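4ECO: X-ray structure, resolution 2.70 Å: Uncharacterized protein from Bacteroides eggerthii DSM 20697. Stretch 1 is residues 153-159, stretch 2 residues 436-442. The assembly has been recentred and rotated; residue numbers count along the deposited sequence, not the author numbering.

Stretch 1 (153-159) DPREDFS
Stretch 2 436-442: SSINLSN

The contact joins a short 3-10 segment, Pro154 to Asp157, to a strand that includes Ser437 to Asn439, within one chain, no two touching residues being closer than 279 positions in sequence. It is small, burying 244 Å² summed over both sides, and the nearest CA pair across the contact is Pro154 and Asn439, 6.3 Å apart.

The 3-10 conformation follows from phi/psi of -61/-15, -71/-13, -53/-35 and -73/-4 along Pro154 to Asp157. Its backbone bonds run from Glu156 N to Asp153 O (3.0 Å), weakly from Asp157 N to Pro154 O (3.5 Å), and from Phe158 N to Arg155 O (2.9 Å). At Phe158 psi rises to 150° and the chain extends. Across the contact, Ser437, Ile438 and Asn439 have phi/psi of -131/136, -124/128 and -107/102, and the alternation expected of a strand is clear: CA-to-CB points toward the first stretch at Ser437 and Asn439, away at Ile438.

Asn439 (chi1 t, chi2 -16°) is the polar centre. Its ND2 donates to Asp157 OD2 at 2.8 Å with an N-H...O angle of 146°, and to Pro154 O at 2.9 Å, where the 125° angle makes the bond weak. Pro154 O thus accepts from both Asn439 ND2 and Asp157 N, each weakly. Asp157 presents its carboxylate with chi1 m (-76°) and chi2 -35°. The other end of the amide is satisfied within its own stretch: Asn439 OD1 accepts from Ser441 N at 3.1 Å (158°) and from Ser441 OG at 2.5 Å. The Ser441 rotamer is p, and its OG also packs 4.1 Å from Asp157 CB. Pro154 CB and Asn439 CB also approach to 4.2 Å.

Ser437 (chi1 t) makes the second patch by packing alone. Its OG lies 3.5 Å from Arg155 CG and 3.9 Å from Phe158 CE2, approaching that ring obliquely; the hydroxyl's hydrogen bonding is met elsewhere in the structure. Phe158 has chi1 m (-81°) and chi2 -54°, bringing the end of its side chain nearer the strand than its sideways CA-to-CB bond would suggest.

Arg155 (m, t, m, chi4 161°) pairs with Asp153 (chi1 t, chi2 4°), and its NH1 and NH2 are also hydrogen-bonded elsewhere in the structure. A salt bridge joins Arg155 NH2 to Asp153 OD2 at 3.0 Å, and Arg155 NE lies 3.1 Å from Asp153 OD2 and 3.2 Å from Asp153 OD1. Arg155 N also donates to Asp153 OD1 (3.3 Å, 165°), so this carboxylate binds both backbone and guanidinium.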

ATOM      1  N   ASP A 153      -1.865  -2.027   6.655  1.00 40.12           N
ATOM      2  CA  ASP A 153      -2.594  -1.530   7.813  1.00 38.30           C
ATOM      3  C   ASP A 153      -1.593  -0.828   8.769  1.00 39.57           C
ATOM      4  O   ASP A 153      -0.762  -1.510   9.381  1.00 37.79           O
ATOM      5  CB  ASP A 153      -3.377  -2.645   8.521  1.00 38.77           C
ATOM      6  CG  ASP A 153      -4.325  -2.203   9.628  1.00 46.10           C
ATOM      7  OD1 ASP A 153      -4.471  -0.957   9.847  1.00 48.06           O
ATOM      8  OD2 ASP A 153      -4.941  -3.092  10.267  1.00 45.94           O
ATOM      9  N   PRO A 154      -1.665   0.526   8.917  1.00 34.70           N
ATOM     10  CA  PRO A 154      -0.723   1.218   9.815  1.00 34.06           C
ATOM     11  C   PRO A 154      -0.851   0.754  11.278  1.00 39.01           C
ATOM     12  O   PRO A 154       0.083   0.987  12.044  1.00 38.92           O
ATOM     13  CB  PRO A 154      -1.097   2.694   9.648  1.00 35.85           C
ATOM     14  CG  PRO A 154      -1.783   2.768   8.302  1.00 40.37           C
ATOM     15  CD  PRO A 154      -2.553   1.491   8.227  1.00 35.96           C
ATOM     16  N   ARG A 155      -1.963   0.043  11.659  1.00 34.77           N
ATOM     17  CA  ARG A 155      -2.137  -0.462  13.031  1.00 33.98           C
ATOM     18  C   ARG A 155      -1.152  -1.632  13.319  1.00 41.12           C
ATOM     19  O   ARG A 155      -0.928  -1.976  14.466  1.00 42.07           O
ATOM     20  CB  ARG A 155      -3.583  -0.881  13.300  1.00 27.11           C
ATOM     21  CG  ARG A 155      -4.570   0.245  13.072  1.00 30.32           C
ATOM     22  CD  ARG A 155      -5.999  -0.196  13.258  1.00 32.69           C
ATOM     23  NE  ARG A 155      -6.266  -1.377  12.449  1.00 38.54           N
ATOM     24  CZ  ARG A 155      -7.282  -2.208  12.641  1.00 50.73           C
ATOM     25  NH1 ARG A 155      -8.143  -1.997  13.629  1.00 30.29           N
ATOM     26  NH2 ARG A 155      -7.425  -3.278  11.867  1.00 35.17           N
ATOM     27  N   GLU A 156      -0.515  -2.171  12.285  1.00 39.66           N
ATOM     28  CA  GLU A 156       0.489  -3.235  12.346  1.00 40.53           C
ATOM     29  C   GLU A 156       1.631  -2.873  13.332  1.00 45.07           C
ATOM     30  O   GLU A 156       2.166  -3.743  14.025  1.00 46.24           O
ATOM     31  CB  GLU A 156       1.049  -3.477  10.913  1.00 41.53           C
ATOM     32  CG  GLU A 156       2.066  -4.597  10.775  1.00 54.49           C
ATOM     33  CD  GLU A 156       1.680  -5.972  11.293  1.00 84.97           C
ATOM     34  OE1 GLU A 156       0.502  -6.374  11.131  1.00 74.58           O
ATOM     35  OE2 GLU A 156       2.578  -6.660  11.833  1.00 87.26           O
ATOM     36  N   ASP A 157       1.966  -1.588  13.402  1.00 41.34           N
ATOM     37  CA  ASP A 157       3.031  -1.057  14.244  1.00 41.57           C
ATOM     38  C   ASP A 157       2.674  -1.032  15.719  1.00 44.42           C
ATOM     39  O   ASP A 157       3.547  -0.696  16.538  1.00 46.44           O
ATOM     40  CB  ASP A 157       3.438   0.341  13.792  1.00 43.58           C
ATOM     41  CG  ASP A 157       4.277   0.296  12.546  1.00 51.51           C
ATOM     42  OD1 ASP A 157       5.065  -0.663  12.402  1.00 50.97           O
ATOM     43  OD2 ASP A 157       4.176   1.240  11.730  1.00 63.46           O
ATOM     44  N   PHE A 158       1.426  -1.409  16.068  1.00 36.11           N
ATOM     45  CA  PHE A 158       1.038  -1.550  17.457  1.00 34.33           C
ATOM     46  C   PHE A 158       1.703  -2.775  18.031  1.00 38.21           C
ATOM     47  O   PHE A 158       1.938  -3.740  17.304  1.00 36.52           O
ATOM     48  CB  PHE A 158      -0.473  -1.658  17.597  1.00 35.09           C
ATOM     49  CG  PHE A 158      -1.186  -0.347  17.544  1.00 36.16           C
ATOM     50  CD1 PHE A 158      -0.827   0.690  18.397  1.00 39.85           C
ATOM     51  CD2 PHE A 158      -2.313  -0.189  16.753  1.00 38.08           C
ATOM     52  CE1 PHE A 158      -1.528   1.889  18.397  1.00 41.55           C
ATOM     53  CE2 PHE A 158      -3.024   1.007  16.757  1.00 41.85           C
ATOM     54  CZ  PHE A 158      -2.612   2.046  17.564  1.00 41.31           C
ATOM     55  N   SER A 159       1.987  -2.760  19.330  1.00 36.00           N
ATOM     56  CA  SER A 159       2.620  -3.888  19.999  1.00 35.60           C
ATOM     57  C   SER A 159       1.704  -5.103  19.973  1.00 42.51           C
ATOM     58  O   SER A 159       0.478  -4.971  19.836  1.00 42.25           O
ATOM     59  CB  SER A 159       2.967  -3.523  21.436  1.00 37.30           C
ATOM     60  OG  SER A 159       1.807  -3.346  22.230  1.00 41.97           O
ATOM     61  N   SER A 436      -9.865   7.061  12.583  1.00 45.20           N
ATOM     62  CA  SER A 436      -9.983   6.193  13.762  1.00 44.30           C
ATOM     63  C   SER A 436      -8.597   5.876  14.359  1.00 45.08           C
ATOM     64  O   SER A 436      -8.481   5.789  15.585  1.00 44.79           O
ATOM     65  CB  SER A 436     -10.713   4.897  13.407  1.00 46.90           C
ATOM     66  OG  SER A 436     -11.996   5.133  12.842  1.00 56.64           O
ATOM     67  N   SER A 437      -7.552   5.723  13.515  1.00 38.48           N
ATOM     68  CA  SER A 437      -6.221   5.385  14.024  1.00 37.71           C
ATOM     69  C   SER A 437      -5.119   6.289  13.458  1.00 41.81           C
ATOM     70  O   SER A 437      -5.075   6.539  12.257  1.00 42.40           O
ATOM     71  CB  SER A 437      -5.888   3.925  13.711  1.00 39.28           C
ATOM     72  OG  SER A 437      -4.682   3.484  14.317  1.00 38.15           O
ATOM     73  N   ILE A 438      -4.207   6.750  14.323  1.00 36.90           N
ATOM     74  CA  ILE A 438      -3.102   7.589  13.866  1.00 36.17           C
ATOM     75  C   ILE A 438      -1.795   6.915  14.308  1.00 40.23           C
ATOM     76  O   ILE A 438      -1.636   6.507  15.458  1.00 38.10           O
ATOM     77  CB  ILE A 438      -3.205   9.106  14.287  1.00 38.47           C
ATOM     78  CG1 ILE A 438      -2.108   9.948  13.612  1.00 38.54           C
ATOM     79  CG2 ILE A 438      -3.262   9.323  15.788  1.00 35.79           C
ATOM     80  CD1 ILE A 438      -2.396  11.381  13.494  1.00 46.23           C
ATOM     81  N   ASN A 439      -0.897   6.737  13.350  1.00 38.81           N
ATOM     82  CA  ASN A 439       0.395   6.125  13.612  1.00 37.53           C
ATOM     83  C   ASN A 439       1.432   7.214  13.567  1.00 38.49           C
ATOM     84  O   ASN A 439       1.794   7.680  12.486  1.00 39.10           O
ATOM     85  CB  ASN A 439       0.695   4.996  12.618  1.00 34.32           C
ATOM     86  CG  ASN A 439       1.953   4.216  12.946  1.00 45.69           C
ATOM     87  OD1 ASN A 439       2.819   4.629  13.731  1.00 33.75           O
ATOM     88  ND2 ASN A 439       2.084   3.058  12.333  1.00 34.79           N
ATOM     89  N   LEU A 440       1.867   7.649  14.741  1.00 32.56           N
ATOM     90  CA  LEU A 440       2.889   8.682  14.895  1.00 32.90           C
ATOM     91  C   LEU A 440       4.179   8.084  15.500  1.00 39.28           C
ATOM     92  O   LEU A 440       5.005   8.831  16.038  1.00 40.64           O
ATOM     93  CB  LEU A 440       2.357   9.831  15.758  1.00 32.98           C
ATOM     94  CG  LEU A 440       1.369  10.765  15.082  1.00 36.00           C
ATOM     95  CD1 LEU A 440       0.628  11.572  16.110  1.00 35.71           C
ATOM     96  CD2 LEU A 440       2.070  11.659  14.093  1.00 35.03           C
ATOM     97  N   SER A 441       4.356   6.738  15.402  1.00 35.28           N
ATOM     98  CA  SER A 441       5.546   6.054  15.938  1.00 35.83           C
ATOM     99  C   SER A 441       6.816   6.475  15.163  1.00 43.28           C
ATOM    100  O   SER A 441       6.715   6.965  14.042  1.00 45.16           O
ATOM    101  CB  SER A 441       5.377   4.527  15.926  1.00 35.74           C
ATOM    102  OG  SER A 441       5.118   4.001  14.635  1.00 35.48           O
ATOM    103  N   ASN A 442       7.992   6.321  15.775  1.00 39.71           N
ATOM    104  CA  ASN A 442       9.308   6.694  15.222  1.00 39.65           C
ATOM    105  C   ASN A 442       9.320   8.135  14.671  1.00 43.40           C
ATOM    106  O   ASN A 442       9.486   8.361  13.472  1.00 41.85           O
ATOM    107  CB  ASN A 442       9.791   5.709  14.158  1.00 38.94           C
ATOM    108  CG  ASN A 442      10.454   4.514  14.758  1.00 46.04           C
ATOM    109  OD1 ASN A 442      11.561   4.618  15.302  1.00 40.16           O
ATOM    110  ND2 ASN A 442       9.768   3.361  14.703  1.00 29.38           N
TER